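Local atomic coordinates of methylmalonyl-CoA carboxyltransferase 5S subunit (Propionibacterium freudenreichii subsp. shermanii, PDB entry 1RQB), a protein that transfers a carboxyl group from the biotin of the 1.3S subunit to pyruvate, forming oxaloacetate, with a bound cobalt ion. Residues M44-A54 against R86-M94. Sequence-based numbering, arbitrary orientation.
Sequences MAMEDMVGACA and RLRTFRKLM
Met46, a selenomethionine like the other methionines here, lays its methyl against the helix 83-93, in contact with Arg86, Thr89 and Phe90. CE lies over one face of the Phe90 ring, offset toward the rim and 3.6 Å from the centroid, a CH-pi contact, while SE sits obliquely above the same ring. The side chain gets there by running out with CG anti to the backbone N (chi1 -175°) and then bending at chi2. Its end meets Thr89 tip to tip, and the fit is tight: CE of Met46 is 3.4 Å from CB of Thr89. Around the edge of the Phe90 ring come SE of Met49, 4.0 Å from CZ of Phe90, and SG of Cys53, near CD2.

This is packing between neighbouring elements of the TIM barrel: residues 44-54 lead into the helix 53-58, strand 63-68 follows, and helix 83-93 comes later in the connection to strand 99-103, on the outside of the barrel. Leu32 of the helix 31-39 and Cys66 of strand 63-68 also touch Phe90, so the ring is buried.

Toward residue 44 the contact turns polar. Met49 sets its CE over the centre of the Arg86 guanidinium, 3.5 Å above the plane, the two side chains crossing at about a right angle. NH2 of Arg86 makes a weak bond to O of Met44, and a water bridges the same oxygen to NH1. Glu81 forms a salt bridge with NH2. A leucine in place of Arg86 would probably leave Glu81 without its counter-charge and the Met44 carbonyl without its direct link to the helix.

The more open flank is formed by Val50 and Leu93, both partly exposed, where CG1 of Val50 touches CD1 of Leu93 at 3.8 Å, an ordinary contact beside the tight Met46-Thr89 one. Nearby, CB of Cys53 rests 3.7 Å from CB of Leu93.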
loop_
_atom_site.group_PDB
_atom_site.type_symbol
_atom_site.label_atom_id
_atom_site.label_comp_id
_atom_site.label_asym_id
_atom_site.label_seq_id
_atom_site.Cartn_x
_atom_site.Cartn_y
_atom_site.Cartn_z
HETATM N N MSE A 44 -12.610 2.915 17.419
HETATM C CA MSE A 44 -13.397 1.702 17.153
HETATM C C MSE A 44 -14.212 1.265 18.373
HETATM O O MSE A 44 -13.668 1.017 19.447
HETATM C CB MSE A 44 -12.505 0.540 16.739
HETATM C CG MSE A 44 -13.305 -0.718 16.537
HETATM SE SE MSE A 44 -13.878 -0.822 14.719
HETATM C CE MSE A 44 -12.368 -1.705 14.123
ATOM N N ALA A 45 -15.516 1.112 18.170
ATOM C CA ALA A 45 -16.425 0.697 19.250
ATOM C C ALA A 45 -16.412 -0.827 19.379
ATOM O O ALA A 45 -16.349 -1.549 18.385
ATOM C CB ALA A 45 -17.837 1.182 18.953
HETATM N N MSE A 46 -16.511 -1.302 20.616
HETATM C CA MSE A 46 -16.502 -2.744 20.897
HETATM C C MSE A 46 -17.612 -3.439 20.106
HETATM O O MSE A 46 -17.421 -4.542 19.596
HETATM C CB MSE A 46 -16.689 -2.989 22.401
HETATM C CG MSE A 46 -16.563 -4.450 22.785
HETATM SE SE MSE A 46 -14.802 -5.159 22.249
HETATM C CE MSE A 46 -14.599 -6.484 23.658
ATOM N N GLU A 47 -18.764 -2.780 19.981
ATOM C CA GLU A 47 -19.909 -3.343 19.251
ATOM C C GLU A 47 -19.526 -3.680 17.808
ATOM O O GLU A 47 -20.060 -4.616 17.216
ATOM C CB GLU A 47 -21.081 -2.341 19.249
ATOM C CG GLU A 47 -20.738 -0.981 18.642
ATOM C CD GLU A 47 -21.799 0.094 18.884
ATOM O OE1 GLU A 47 -22.128 0.357 20.064
ATOM O OE2 GLU A 47 -22.290 0.686 17.892
ATOM N N ASP A 48 -18.585 -2.931 17.245
ATOM C CA ASP A 48 -18.182 -3.134 15.846
ATOM C C ASP A 48 -17.062 -4.170 15.713
ATOM O O ASP A 48 -16.685 -4.523 14.595
ATOM C CB ASP A 48 -17.724 -1.800 15.232
ATOM C CG ASP A 48 -18.890 -0.846 14.943
ATOM O OD1 ASP A 48 -19.980 -1.328 14.577
ATOM O OD2 ASP A 48 -18.719 0.390 15.057
HETATM N N MSE A 49 -16.540 -4.683 16.823
HETATM C CA MSE A 49 -15.428 -5.644 16.757
HETATM C C MSE A 49 -15.819 -7.060 17.186
HETATM O O MSE A 49 -15.321 -8.032 16.619
HETATM C CB MSE A 49 -14.269 -5.199 17.666
HETATM C CG MSE A 49 -13.601 -3.892 17.302
HETATM SE SE MSE A 49 -12.016 -3.553 18.432
HETATM C CE MSE A 49 -12.861 -2.620 19.907
ATOM N N VAL A 50 -16.684 -7.197 18.190
ATOM C CA VAL A 50 -17.016 -8.521 18.737
ATOM C C VAL A 50 -17.464 -9.527 17.674
ATOM O O VAL A 50 -17.192 -10.719 17.803
ATOM C CB VAL A 50 -18.094 -8.455 19.850
ATOM C CG1 VAL A 50 -17.532 -7.711 21.060
ATOM C CG2 VAL A 50 -19.363 -7.789 19.331
ATOM N N GLY A 51 -18.151 -9.060 16.640
ATOM C CA GLY A 51 -18.615 -9.963 15.603
ATOM C C GLY A 51 -17.538 -10.696 14.817
ATOM O O GLY A 51 -17.833 -11.672 14.130
ATOM N N ALA A 52 -16.287 -10.258 14.923
ATOM C CA ALA A 52 -15.202 -10.907 14.173
ATOM C C ALA A 52 -14.326 -11.760 15.095
ATOM O O ALA A 52 -13.439 -12.470 14.623
ATOM C CB ALA A 52 -14.333 -9.835 13.489
ATOM N N CYS A 53 -14.577 -11.712 16.398
ATOM C CA CYS A 53 -13.724 -12.422 17.364
ATOM C C CYS A 53 -13.669 -13.934 17.128
ATOM O O CYS A 53 -12.597 -14.531 17.209
ATOM C CB CYS A 53 -14.167 -12.116 18.792
ATOM S SG CYS A 53 -13.642 -10.470 19.349
ATOM N N ALA A 54 -14.801 -14.564 16.844
ATOM C CA ALA A 54 -14.788 -16.019 16.632
ATOM C C ALA A 54 -13.876 -16.369 15.453
ATOM O O ALA A 54 -13.084 -17.307 15.526
ATOM C CB ALA A 54 -16.215 -16.534 16.376
ATOM N N ARG A 86 -13.709 -4.605 28.355
ATOM C CA ARG A 86 -13.347 -4.951 26.973
ATOM C C ARG A 86 -12.361 -6.121 26.991
ATOM O O ARG A 86 -12.488 -7.070 26.219
ATOM C CB ARG A 86 -12.714 -3.745 26.254
ATOM C CG ARG A 86 -12.175 -4.089 24.857
ATOM C CD ARG A 86 -11.508 -2.900 24.136
ATOM N NE ARG A 86 -12.469 -1.871 23.743
ATOM C CZ ARG A 86 -12.202 -0.881 22.891
ATOM N NH1 ARG A 86 -10.996 -0.772 22.346
ATOM N NH2 ARG A 86 -13.156 -0.017 22.550
ATOM N N LEU A 87 -11.377 -6.051 27.885
ATOM C CA LEU A 87 -10.381 -7.126 28.004
ATOM C C LEU A 87 -11.077 -8.429 28.404
ATOM O O LEU A 87 -10.809 -9.483 27.831
ATOM C CB LEU A 87 -9.312 -6.769 29.046
ATOM C CG LEU A 87 -8.312 -7.876 29.418
ATOM C CD1 LEU A 87 -7.624 -8.419 28.163
ATOM C CD2 LEU A 87 -7.287 -7.316 30.388
ATOM N N ARG A 88 -11.964 -8.371 29.395
ATOM C CA ARG A 88 -12.671 -9.591 29.810
ATOM C C ARG A 88 -13.479 -10.180 28.652
ATOM O O ARG A 88 -13.515 -11.395 28.460
ATOM C CB ARG A 88 -13.586 -9.316 31.010
ATOM C CG ARG A 88 -12.804 -9.246 32.313
ATOM C CD ARG A 88 -13.704 -9.076 33.527
ATOM N NE ARG A 88 -14.240 -7.730 33.670
ATOM C CZ ARG A 88 -13.677 -6.795 34.431
ATOM N NH1 ARG A 88 -12.571 -7.071 35.106
ATOM N NH2 ARG A 88 -14.218 -5.589 34.524
ATOM N N THR A 89 -14.122 -9.313 27.881
ATOM C CA THR A 89 -14.944 -9.771 26.751
ATOM C C THR A 89 -14.060 -10.441 25.698
ATOM O O THR A 89 -14.396 -11.511 25.193
ATOM C CB THR A 89 -15.717 -8.599 26.117
ATOM O OG1 THR A 89 -16.611 -8.050 27.091
ATOM C CG2 THR A 89 -16.536 -9.079 24.926
ATOM N N PHE A 90 -12.925 -9.828 25.377
ATOM C CA PHE A 90 -12.017 -10.412 24.379
ATOM C C PHE A 90 -11.513 -11.775 24.857
ATOM O O PHE A 90 -11.383 -12.709 24.066
ATOM C CB PHE A 90 -10.823 -9.488 24.139
ATOM C CG PHE A 90 -11.112 -8.339 23.196
ATOM C CD1 PHE A 90 -10.430 -7.132 23.327
ATOM C CD2 PHE A 90 -12.033 -8.472 22.165
ATOM C CE1 PHE A 90 -10.662 -6.065 22.437
ATOM C CE2 PHE A 90 -12.271 -7.410 21.268
ATOM C CZ PHE A 90 -11.580 -6.207 21.414
ATOM N N ARG A 91 -11.230 -11.890 26.152
ATOM C CA ARG A 91 -10.712 -13.149 26.706
ATOM C C ARG A 91 -11.751 -14.259 26.534
ATOM O O ARG A 91 -11.418 -15.404 26.237
ATOM C CB ARG A 91 -10.414 -12.980 28.201
ATOM C CG ARG A 91 -9.940 -14.236 28.937
ATOM C CD ARG A 91 -8.570 -14.735 28.486
ATOM N NE ARG A 91 -8.523 -15.280 27.131
ATOM C CZ ARG A 91 -7.385 -15.560 26.499
ATOM N NH1 ARG A 91 -6.224 -15.329 27.101
ATOM N NH2 ARG A 91 -7.402 -16.100 25.286
ATOM N N LYS A 92 -13.011 -13.899 26.727
ATOM C CA LYS A 92 -14.131 -14.848 26.642
ATOM C C LYS A 92 -14.453 -15.220 25.192
ATOM O O LYS A 92 -14.726 -16.382 24.895
ATOM C CB LYS A 92 -15.363 -14.226 27.309
ATOM C CG LYS A 92 -16.636 -15.029 27.160
ATOM C CD LYS A 92 -17.803 -14.357 27.885
ATOM C CE LYS A 92 -18.027 -12.917 27.418
ATOM N NZ LYS A 92 -18.167 -12.781 25.935
ATOM N N LEU A 93 -14.406 -14.254 24.280
ATOM C CA LEU A 93 -14.764 -14.529 22.880
ATOM C C LEU A 93 -13.608 -15.148 22.090
ATOM O O LEU A 93 -13.823 -15.677 21.000
ATOM C CB LEU A 93 -15.241 -13.248 22.193
ATOM C CG LEU A 93 -16.508 -12.648 22.800
ATOM C CD1 LEU A 93 -16.852 -11.348 22.086
ATOM C CD2 LEU A 93 -17.654 -13.644 22.691
HETATM N N MSE A 94 -12.384 -15.072 22.598
HETATM C CA MSE A 94 -11.241 -15.670 21.891
HETATM C C MSE A 94 -10.439 -16.508 22.889
HETATM O O MSE A 94 -9.270 -16.238 23.160
HETATM C CB MSE A 94 -10.367 -14.558 21.291
HETATM C CG MSE A 94 -11.149 -13.637 20.370
HETATM SE SE MSE A 94 -10.034 -12.317 19.469
HETATM C CE MSE A 94 -9.646 -11.133 20.978
HETATM O O HOH W 1 -11.310 1.637 20.651
#